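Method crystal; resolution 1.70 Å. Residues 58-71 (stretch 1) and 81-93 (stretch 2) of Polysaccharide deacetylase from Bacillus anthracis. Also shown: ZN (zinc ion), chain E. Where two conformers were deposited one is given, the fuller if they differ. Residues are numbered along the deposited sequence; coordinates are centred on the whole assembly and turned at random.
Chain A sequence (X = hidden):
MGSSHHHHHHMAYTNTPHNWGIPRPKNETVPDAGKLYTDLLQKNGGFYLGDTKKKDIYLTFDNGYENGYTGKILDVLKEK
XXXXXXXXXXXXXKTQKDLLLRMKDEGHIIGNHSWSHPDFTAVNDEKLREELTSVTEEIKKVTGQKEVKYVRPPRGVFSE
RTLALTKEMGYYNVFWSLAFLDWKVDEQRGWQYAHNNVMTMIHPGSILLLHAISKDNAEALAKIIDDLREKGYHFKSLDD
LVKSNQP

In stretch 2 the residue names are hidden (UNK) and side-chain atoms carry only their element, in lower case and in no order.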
ATOM      1  N   TYR A  58       3.818   8.269   5.999  1.00 20.94           N
ATOM      2  CA  TYR A  58       3.071   7.840   4.798  1.00 21.18           C
ATOM      3  C   TYR A  58       1.927   6.924   5.181  1.00 20.10           C
ATOM      4  O   TYR A  58       2.157   5.833   5.634  1.00 22.02           O
ATOM      5  CB  TYR A  58       4.026   7.121   3.834  1.00 22.25           C
ATOM      6  CG  TYR A  58       5.259   7.940   3.567  1.00 22.72           C
ATOM      7  CD1 TYR A  58       5.271   8.870   2.548  1.00 24.87           C
ATOM      8  CD2 TYR A  58       6.384   7.818   4.367  1.00 24.63           C
ATOM      9  CE1 TYR A  58       6.400   9.676   2.316  1.00 26.76           C
ATOM     10  CE2 TYR A  58       7.516   8.607   4.141  1.00 25.33           C
ATOM     11  CZ  TYR A  58       7.497   9.539   3.114  1.00 25.54           C
ATOM     12  OH  TYR A  58       8.585  10.344   2.818  1.00 28.09           O
ATOM     13  N   LEU A  59       0.699   7.402   5.001  1.00 18.02           N
ATOM     14  CA  LEU A  59      -0.487   6.647   5.309  0.50 17.18           C
ATOM     15  C   LEU A  59      -0.891   5.758   4.125  1.00 17.84           C
ATOM     16  O   LEU A  59      -0.969   6.228   2.972  1.00 17.78           O
ATOM     17  CB  LEU A  59      -1.593   7.636   5.673  0.50 17.71           C
ATOM     18  CG  LEU A  59      -2.944   7.095   6.070  0.50 15.00           C
ATOM     19  CD1 LEU A  59      -2.796   6.217   7.292  0.50 16.00           C
ATOM     20  CD2 LEU A  59      -3.976   8.203   6.322  0.50 16.76           C
ATOM     21  N   THR A  60      -1.185   4.492   4.422  1.00 17.99           N
ATOM     22  CA  THR A  60      -1.667   3.559   3.418  1.00 16.57           C
ATOM     23  C   THR A  60      -2.771   2.699   4.001  1.00 17.03           C
ATOM     24  O   THR A  60      -2.863   2.549   5.221  1.00 17.38           O
ATOM     25  CB  THR A  60      -0.551   2.645   2.888  1.00 16.72           C
ATOM     26  OG1 THR A  60      -0.167   1.699   3.899  1.00 17.82           O
ATOM     27  CG2 THR A  60       0.648   3.445   2.404  1.00 16.81           C
ATOM     28  N   PHE A  61      -3.600   2.179   3.105  1.00 16.91           N
ATOM     29  CA  PHE A  61      -4.708   1.266   3.424  1.00 17.20           C
ATOM     30  C   PHE A  61      -4.682   0.143   2.396  1.00 18.14           C
ATOM     31  O   PHE A  61      -4.335   0.375   1.231  1.00 18.02           O
ATOM     32  CB  PHE A  61      -6.070   1.958   3.337  1.00 17.96           C
ATOM     33  CG  PHE A  61      -6.248   3.097   4.306  1.00 19.50           C
ATOM     34  CD1 PHE A  61      -5.821   4.354   3.990  1.00 20.31           C
ATOM     35  CD2 PHE A  61      -6.873   2.899   5.528  1.00 22.70           C
ATOM     36  CE1 PHE A  61      -6.005   5.418   4.903  1.00 20.28           C
ATOM     37  CE2 PHE A  61      -7.036   3.950   6.403  1.00 20.97           C
ATOM     38  CZ  PHE A  61      -6.550   5.176   6.090  1.00 20.22           C
ATOM     39  N   ASP A  62      -5.104  -1.057   2.820  1.00 18.24           N
ATOM     40  CA  ASP A  62      -5.349  -2.161   1.886  1.00 19.03           C
ATOM     41  C   ASP A  62      -6.856  -2.405   1.764  1.00 20.62           C
ATOM     42  O   ASP A  62      -7.586  -2.453   2.768  1.00 22.16           O
ATOM     43  CB  ASP A  62      -4.646  -3.445   2.323  1.00 19.14           C
ATOM     44  CG  ASP A  62      -3.158  -3.339   2.301  1.00 20.74           C
ATOM     45  OD1 ASP A  62      -2.641  -2.323   1.793  1.00 19.94           O
ATOM     46  OD2 ASP A  62      -2.480  -4.247   2.885  1.00 21.81           O
ATOM     47  N   ASN A  63      -7.311  -2.575   0.527  1.00 21.94           N
ATOM     48  CA  ASN A  63      -8.702  -2.634   0.194  1.00 23.37           C
ATOM     49  C   ASN A  63      -9.004  -3.860  -0.631  1.00 25.41           C
ATOM     50  O   ASN A  63      -9.106  -3.811  -1.839  1.00 23.87           O
ATOM     51  CB  ASN A  63      -9.105  -1.384  -0.555  1.00 24.57           C
ATOM     52  CG  ASN A  63      -8.867  -0.151   0.245  1.00 24.59           C
ATOM     53  OD1 ASN A  63      -9.804   0.439   0.753  1.00 31.23           O
ATOM     54  ND2 ASN A  63      -7.612   0.246   0.380  1.00 29.81           N
ATOM     55  N   GLY A  64      -9.072  -4.981   0.072  1.00 29.05           N
ATOM     56  CA  GLY A  64      -9.562  -6.225  -0.494  1.00 31.04           C
ATOM     57  C   GLY A  64     -10.980  -6.525  -0.058  1.00 33.28           C
ATOM     58  O   GLY A  64     -11.597  -7.440  -0.591  1.00 33.94           O
ATOM     59  N   TYR A  65     -11.464  -5.819   0.961  1.00 34.68           N
ATOM     60  CA  TYR A  65     -12.827  -5.982   1.439  0.50 35.47           C
ATOM     61  C   TYR A  65     -13.396  -4.604   1.781  1.00 35.80           C
ATOM     62  O   TYR A  65     -12.644  -3.699   2.200  1.00 37.14           O
ATOM     63  CB  TYR A  65     -12.814  -6.888   2.665  0.50 36.62           C
ATOM     64  CG  TYR A  65     -14.169  -7.260   3.191  0.50 37.10           C
ATOM     65  CD1 TYR A  65     -14.895  -8.299   2.622  0.50 38.66           C
ATOM     66  CD2 TYR A  65     -14.721  -6.589   4.286  0.50 35.68           C
ATOM     67  CE1 TYR A  65     -16.139  -8.656   3.119  0.50 40.22           C
ATOM     68  CE2 TYR A  65     -15.967  -6.933   4.784  0.50 36.16           C
ATOM     69  CZ  TYR A  65     -16.669  -7.965   4.198  0.50 38.09           C
ATOM     70  OH  TYR A  65     -17.903  -8.313   4.692  0.50 36.95           O
ATOM     71  N   GLU A  66     -14.695  -4.416   1.580  1.00 35.70           N
ATOM     72  CA  GLU A  66     -15.350  -3.161   1.983  1.00 35.60           C
ATOM     73  C   GLU A  66     -16.252  -3.412   3.177  1.00 35.76           C
ATOM     74  O   GLU A  66     -17.273  -4.078   3.054  1.00 35.89           O
ATOM     75  CB  GLU A  66     -16.172  -2.531   0.858  1.00 35.28           C
ATOM     76  CG  GLU A  66     -16.898  -1.199   1.216  1.00 36.28           C
ATOM     77  CD  GLU A  66     -15.976  -0.123   1.758  1.00 36.87           C
ATOM     78  OE1 GLU A  66     -14.800  -0.035   1.289  1.00 37.25           O
ATOM     79  OE2 GLU A  66     -16.435   0.650   2.652  1.00 34.45           O
ATOM     80  N   ASN A  67     -15.891  -2.821   4.309  1.00 35.65           N
ATOM     81  CA  ASN A  67     -16.635  -2.966   5.548  1.00 36.47           C
ATOM     82  C   ASN A  67     -17.722  -1.917   5.707  1.00 36.44           C
ATOM     83  O   ASN A  67     -18.558  -2.030   6.600  1.00 37.53           O
ATOM     84  CB  ASN A  67     -15.684  -2.881   6.732  1.00 37.20           C
ATOM     85  CG  ASN A  67     -14.838  -4.127   6.904  1.00 38.33           C
ATOM     86  OD1 ASN A  67     -13.695  -4.193   6.448  1.00 39.10           O
ATOM     87  ND2 ASN A  67     -15.390  -5.107   7.606  1.00 41.27           N
ATOM     88  N   GLY A  68     -17.703  -0.904   4.847  1.00 35.63           N
ATOM     89  CA  GLY A  68     -18.728   0.152   4.809  1.00 35.32           C
ATOM     90  C   GLY A  68     -18.272   1.491   5.380  1.00 34.82           C
ATOM     91  O   GLY A  68     -19.084   2.435   5.537  1.00 34.86           O
ATOM     92  N   TYR A  69     -16.981   1.616   5.670  1.00 32.49           N
ATOM     93  CA  TYR A  69     -16.459   2.858   6.273  1.00 31.50           C
ATOM     94  C   TYR A  69     -15.415   3.589   5.419  1.00 30.04           C
ATOM     95  O   TYR A  69     -14.880   4.610   5.832  1.00 27.31           O
ATOM     96  CB  TYR A  69     -15.913   2.524   7.661  1.00 33.26           C
ATOM     97  CG  TYR A  69     -16.984   1.871   8.490  1.00 34.84           C
ATOM     98  CD1 TYR A  69     -18.057   2.618   8.947  1.00 37.27           C
ATOM     99  CD2 TYR A  69     -16.963   0.503   8.755  1.00 35.11           C
ATOM    100  CE1 TYR A  69     -19.077   2.042   9.666  1.00 37.93           C
ATOM    101  CE2 TYR A  69     -18.005  -0.099   9.501  1.00 36.46           C
ATOM    102  CZ  TYR A  69     -19.045   0.694   9.947  1.00 37.15           C
ATOM    103  OH  TYR A  69     -20.095   0.180  10.683  1.00 37.31           O
ATOM    104  N   THR A  70     -15.083   3.053   4.244  1.00 28.67           N
ATOM    105  CA  THR A  70     -14.078   3.713   3.431  1.00 27.50           C
ATOM    106  C   THR A  70     -14.501   5.137   3.047  1.00 27.18           C
ATOM    107  O   THR A  70     -13.665   6.003   2.952  1.00 26.00           O
ATOM    108  CB  THR A  70     -13.703   2.868   2.227  1.00 27.64           C
ATOM    109  OG1 THR A  70     -13.258   1.575   2.712  1.00 28.47           O
ATOM    110  CG2 THR A  70     -12.612   3.550   1.404  1.00 27.86           C
ATOM    111  N   GLY A  71     -15.788   5.376   2.816  1.00 27.93           N
ATOM    112  CA  GLY A  71     -16.248   6.728   2.482  1.00 28.53           C
ATOM    113  C   GLY A  71     -16.010   7.693   3.633  1.00 29.09           C
ATOM    114  O   GLY A  71     -15.671   8.856   3.415  1.00 30.35           O
ATOM    115  N   UNK A  81      -6.774  17.215   4.632  1.00 28.92           N
ATOM    116  CA  UNK A  81      -5.818  17.300   3.532  1.00 29.18           C
ATOM    117  C   UNK A  81      -4.609  16.394   3.722  1.00 27.11           C
ATOM    118  O   UNK A  81      -3.457  16.814   3.720  1.00 27.21           O
ATOM    119  c   UNK A  81      -7.207  19.107   1.570  1.00 38.78           C
ATOM    120  c   UNK A  81      -6.619  19.588   2.894  1.00 33.55           C
ATOM    121  c   UNK A  81      -8.516  19.783   1.204  1.00 41.98           C
ATOM    122  n   UNK A  81      -9.355  18.833   0.398  1.00 44.63           N
ATOM    123  c   UNK A  81      -5.422  18.757   3.281  1.00 30.06           C
ATOM    124  N   UNK A  82      -4.902  15.114   3.893  1.00 25.60           N
ATOM    125  CA  UNK A  82      -3.875  14.105   4.095  1.00 24.86           C
ATOM    126  C   UNK A  82      -3.959  13.132   2.917  1.00 23.83           C
ATOM    127  O   UNK A  82      -5.049  12.596   2.662  1.00 25.12           O
ATOM    128  c   UNK A  82      -3.837  14.249   6.623  1.00 24.70           C
ATOM    129  c   UNK A  82      -4.143  13.334   5.434  1.00 23.87           C
ATOM    130  c   UNK A  82      -3.322  12.074   5.513  1.00 23.95           C
ATOM    131  N   UNK A  83      -2.838  12.925   2.207  1.00 23.26           N
ATOM    132  CA  UNK A  83      -2.781  11.960   1.117  1.00 23.24           C
ATOM    133  C   UNK A  83      -2.574  10.534   1.621  1.00 22.03           C
ATOM    134  O   UNK A  83      -1.926  10.323   2.629  1.00 22.05           O
ATOM    135  c   UNK A  83      -1.546  13.605   2.385  1.00 23.33           C
ATOM    136  c   UNK A  83      -0.639  12.959   1.346  1.00 24.29           C
ATOM    137  c   UNK A  83      -1.547  12.412   0.340  1.00 24.14           C
ATOM    138  N   UNK A  84      -3.131   9.574   0.894  1.00 21.13           N
ATOM    139  CA  UNK A  84      -2.922   8.163   1.207  1.00 19.78           C
ATOM    140  C   UNK A  84      -2.823   7.356  -0.074  1.00 19.74           C
ATOM    141  O   UNK A  84      -3.231   7.815  -1.151  1.00 19.45           O
ATOM    142  c   UNK A  84      -4.069   7.650   2.048  1.00 20.48           C
ATOM    143  N   UNK A  85      -2.242   6.163   0.034  1.00 18.36           N
ATOM    144  CA  UNK A  85      -2.316   5.160  -1.019  1.00 17.60           C
ATOM    145  C   UNK A  85      -3.274   4.056  -0.540  1.00 17.25           C
ATOM    146  O   UNK A  85      -3.138   3.563   0.587  1.00 18.59           O
ATOM    147  c   UNK A  85      -1.128   3.358  -2.400  1.00 17.87           C
ATOM    148  o   UNK A  85      -0.132   5.542  -2.052  1.00 20.95           O
ATOM    149  c   UNK A  85      -0.948   4.545  -1.424  1.00 18.38           C
ATOM    150  N   UNK A  86      -4.211   3.678  -1.411  1.00 16.93           N
ATOM    151  CA  UNK A  86      -5.155   2.587  -1.217  1.00 17.43           C
ATOM    152  C   UNK A  86      -4.739   1.472  -2.176  1.00 17.22           C
ATOM    153  O   UNK A  86      -4.826   1.641  -3.402  1.00 17.03           O
ATOM    154  c   UNK A  86      -8.337   4.697   1.406  1.00 19.93           C
ATOM    155  c   UNK A  86      -8.054   6.028   1.153  1.00 20.92           C
ATOM    156  c   UNK A  86      -7.844   3.719   0.512  1.00 20.34           C
ATOM    157  c   UNK A  86      -6.582   3.036  -1.545  1.00 18.99           C
ATOM    158  c   UNK A  86      -6.834   5.417  -0.807  1.00 21.24           C
ATOM    159  c   UNK A  86      -7.286   6.383   0.083  1.00 21.67           C
ATOM    160  c   UNK A  86      -7.113   4.088  -0.596  1.00 20.01           C
ATOM    161  N   UNK A  87      -4.293   0.353  -1.603  1.00 16.17           N
ATOM    162  CA  UNK A  87      -3.895  -0.825  -2.370  1.00 16.05           C
ATOM    163  C   UNK A  87      -5.117  -1.675  -2.574  1.00 16.75           C
ATOM    164  O   UNK A  87      -5.611  -2.266  -1.635  1.00 19.63           O
ATOM    165  c   UNK A  87       0.623  -0.351  -2.614  1.00 16.27           C
ATOM    166  c   UNK A  87       0.973   0.409  -1.544  1.00 17.27           C
ATOM    167  c   UNK A  87      -1.494  -0.930  -1.591  1.00 15.29           C
ATOM    168  c   UNK A  87      -2.796  -1.625  -1.619  1.00 16.01           C
ATOM    169  c   UNK A  87      -1.110  -0.178  -0.463  1.00 15.59           C
ATOM    170  c   UNK A  87      -0.603  -1.042  -2.638  1.00 15.92           C
ATOM    171  c   UNK A  87       0.090   0.521  -0.470  1.00 17.44           C
ATOM    172  N   UNK A  88      -5.622  -1.709  -3.805  1.00 17.13           N
ATOM    173  CA  UNK A  88      -6.916  -2.344  -4.138  1.00 17.47           C
ATOM    174  C   UNK A  88      -6.776  -3.699  -4.841  1.00 17.72           C
ATOM    175  O   UNK A  88      -5.838  -3.919  -5.606  1.00 17.37           O
ATOM    176  c   UNK A  88      -8.025  -0.055  -4.280  1.00 18.33           C
ATOM    177  c   UNK A  88      -7.812  -1.397  -5.023  1.00 18.73           C
ATOM    178  c   UNK A  88      -7.180  -1.201  -6.391  1.00 18.49           C
ATOM    179  N   UNK A  89      -7.719  -4.597  -4.576  1.00 19.23           N
ATOM    180  CA  UNK A  89      -7.805  -5.849  -5.326  1.00 20.44           C
ATOM    181  C   UNK A  89      -8.823  -5.745  -6.482  1.00 22.57           C
ATOM    182  O   UNK A  89      -9.584  -4.796  -6.576  1.00 22.90           O
ATOM    183  o   UNK A  89      -9.588  -6.800  -3.972  1.00 22.34           O
ATOM    184  c   UNK A  89      -8.238  -6.999  -4.431  1.00 21.50           C
ATOM    185  c   UNK A  89      -7.269  -7.185  -3.228  1.00 20.68           C
ATOM    186  N   UNK A  90      -8.872  -6.761  -7.325  1.00 24.63           N
ATOM    187  CA  UNK A  90      -9.885  -6.826  -8.398  1.00 25.99           C
ATOM    188  C   UNK A  90     -11.318  -6.913  -7.902  1.00 27.68           C
ATOM    189  O   UNK A  90     -12.215  -6.272  -8.481  1.00 29.69           O
ATOM    190  N   UNK A  91     -11.554  -7.661  -6.826  1.00 28.74           N
ATOM    191  CA  UNK A  91     -12.875  -7.759  -6.221  1.00 30.18           C
ATOM    192  C   UNK A  91     -13.330  -6.400  -5.742  1.00 29.70           C
ATOM    193  O   UNK A  91     -14.463  -5.990  -5.947  1.00 30.00           O
ATOM    194  n   UNK A  91     -15.242  -9.531  -4.718  1.00 39.39           N
ATOM    195  c   UNK A  91     -14.152  -8.807  -4.274  1.00 36.33           C
ATOM    196  c   UNK A  91     -12.857  -8.732  -5.038  1.00 32.01           C
ATOM    197  c   UNK A  91     -16.225  -9.426  -3.843  1.00 40.62           C
ATOM    198  n   UNK A  91     -15.813  -8.672  -2.842  1.00 41.10           N
ATOM    199  c   UNK A  91     -14.517  -8.274  -3.085  1.00 38.21           C
ATOM    200  N   UNK A  92     -12.410  -5.669  -5.135  1.00 27.51           N
ATOM    201  CA  UNK A  92     -12.731  -4.335  -4.670  1.00 27.25           C
ATOM    202  C   UNK A  92     -13.069  -3.417  -5.853  1.00 27.10           C
ATOM    203  O   UNK A  92     -14.090  -2.731  -5.832  1.00 28.21           O
ATOM    204  c   UNK A  92     -12.824  -0.425  -1.533  1.00 26.73           C
ATOM    205  c   UNK A  92     -12.374  -0.241  -2.806  1.00 26.52           C
ATOM    206  c   UNK A  92     -11.954  -1.322  -3.539  1.00 23.72           C
ATOM    207  c   UNK A  92     -11.999  -2.591  -3.018  1.00 25.93           C
ATOM    208  o   UNK A  92     -13.256   0.676  -0.836  1.00 28.96           O
ATOM    209  c   UNK A  92     -12.456  -2.759  -1.735  1.00 25.99           C
ATOM    210  c   UNK A  92     -12.891  -1.686  -0.989  1.00 27.75           C
ATOM    211  c   UNK A  92     -11.572  -3.769  -3.850  1.00 26.03           C
ATOM    212  N   UNK A  93     -12.228  -3.396  -6.893  1.00 26.77           N
ATOM    213  CA  UNK A  93     -12.476  -2.553  -8.073  1.00 27.99           C
ATOM    214  C   UNK A  93     -13.846  -2.840  -8.701  1.00 29.29           C
ATOM    215  O   UNK A  93     -14.591  -1.908  -9.023  1.00 29.50           O
ATOM    216  c   UNK A  93     -11.397  -2.730  -9.174  1.00 28.25           C
ATOM    217  c   UNK A  93      -8.847  -2.704  -9.606  1.00 28.27           C
ATOM    218  c   UNK A  93     -11.796  -1.976 -10.459  1.00 29.46           C
ATOM    219  c   UNK A  93     -10.031  -2.202  -8.723  1.00 28.43           C
TER
HETATM  220 ZN    ZN E1239     -15.327 -10.734  -6.123  1.00 57.55          ZN
HETATM  221  O   HOH W   1       0.282  10.216   4.203  1.00 22.35           O
HETATM  222  O   HOH W   2     -10.275  -8.926  -2.463  0.50 23.02           O
HETATM  223  O   HOH W   3     -16.427  -9.990  -8.009  1.00 64.53           O

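Position 81 carries four carbons in a row ending in a nitrogen. It touches nothing on stretch 1. This is K81.

Position 82 has one carbon carrying two more. The nearest of these lies 4.0 Å from CD2 of L59, an apolar contact. A three-carbon fork is V82; the atom concerned is CG1.

Position 83 has three carbons closing a ring onto its own backbone N. The O of a water accepts from L59 N at 3.0 Å and lies 2.7 Å from the backbone O of position 83. This is P83.

Position 84 has a single side-chain carbon, 4.2 Å from CG of L59 and 4.1 Å from CE1 of F61. It is A84.

Position 85 has a carbon bearing one oxygen and one carbon. Its CB is 4.3 Å from CG2 of T60. This is T85. T85 N donates to L59 O at 3.2 Å, and F61 N donates to T85 O at 2.9 Å.

Position 86 has one carbon, then a ring of six carbons without oxygen. A ring carbon lies 3.6 Å from CD1 of F61, and another, at the ring edge, 3.5 Å from ND2 of N63. It is F86. The F61 and F86 ring planes are near parallel, at 11°, but slid apart, so they barely overlap.

Position 87 has the same atoms. CB of T60 meets the ring edge, 4.0 Å from a ring carbon. This is F87. F87 N donates to F61 O, and N63 N to F87 O, both at 2.8 Å.

Position 88 is another three-carbon fork. One branch carbon is 4.1 Å from CB of N63. It is V88.

Position 89 has a carbon bearing one oxygen and one carbon. The oxygen lies 3.5 Å from CA of G64. This is T89. T89 N donates to N63 O at 3.2 Å. T89 OG1 accepts from the backbone N of position 92 at 3.3 Å, capping the helix.

Position 90 has no side chain. It is G90.

Position 91 has one carbon, then a five-membered ring of three carbons and two nitrogens. A ring carbon is 3.9 Å from O of G64. This is H91; its ND1 binds zinc at 1.9 Å.

Position 92 has one carbon, then a ring of six carbons bearing one oxygen. The oxygen lies 2.7 Å from OE1 of E66. CB of N63 sits over the ring face, 3.7 Å from its centroid. It is Y92, and OH donates to E66 OE1.

Position 93 has four carbons, forked at the first, with one arm two carbons long. It makes no contact with stretch 1. It is I93.

The contact is a parallel strand pair. Five backbone hydrogen bonds fix its register. F61 and F86 lie on one face, T60 and F87 on the other. Beyond the strands, Y92 packs on N63 and ties the helix to E66.

Stretch 2 81-93: KVPATFFVTGHYI
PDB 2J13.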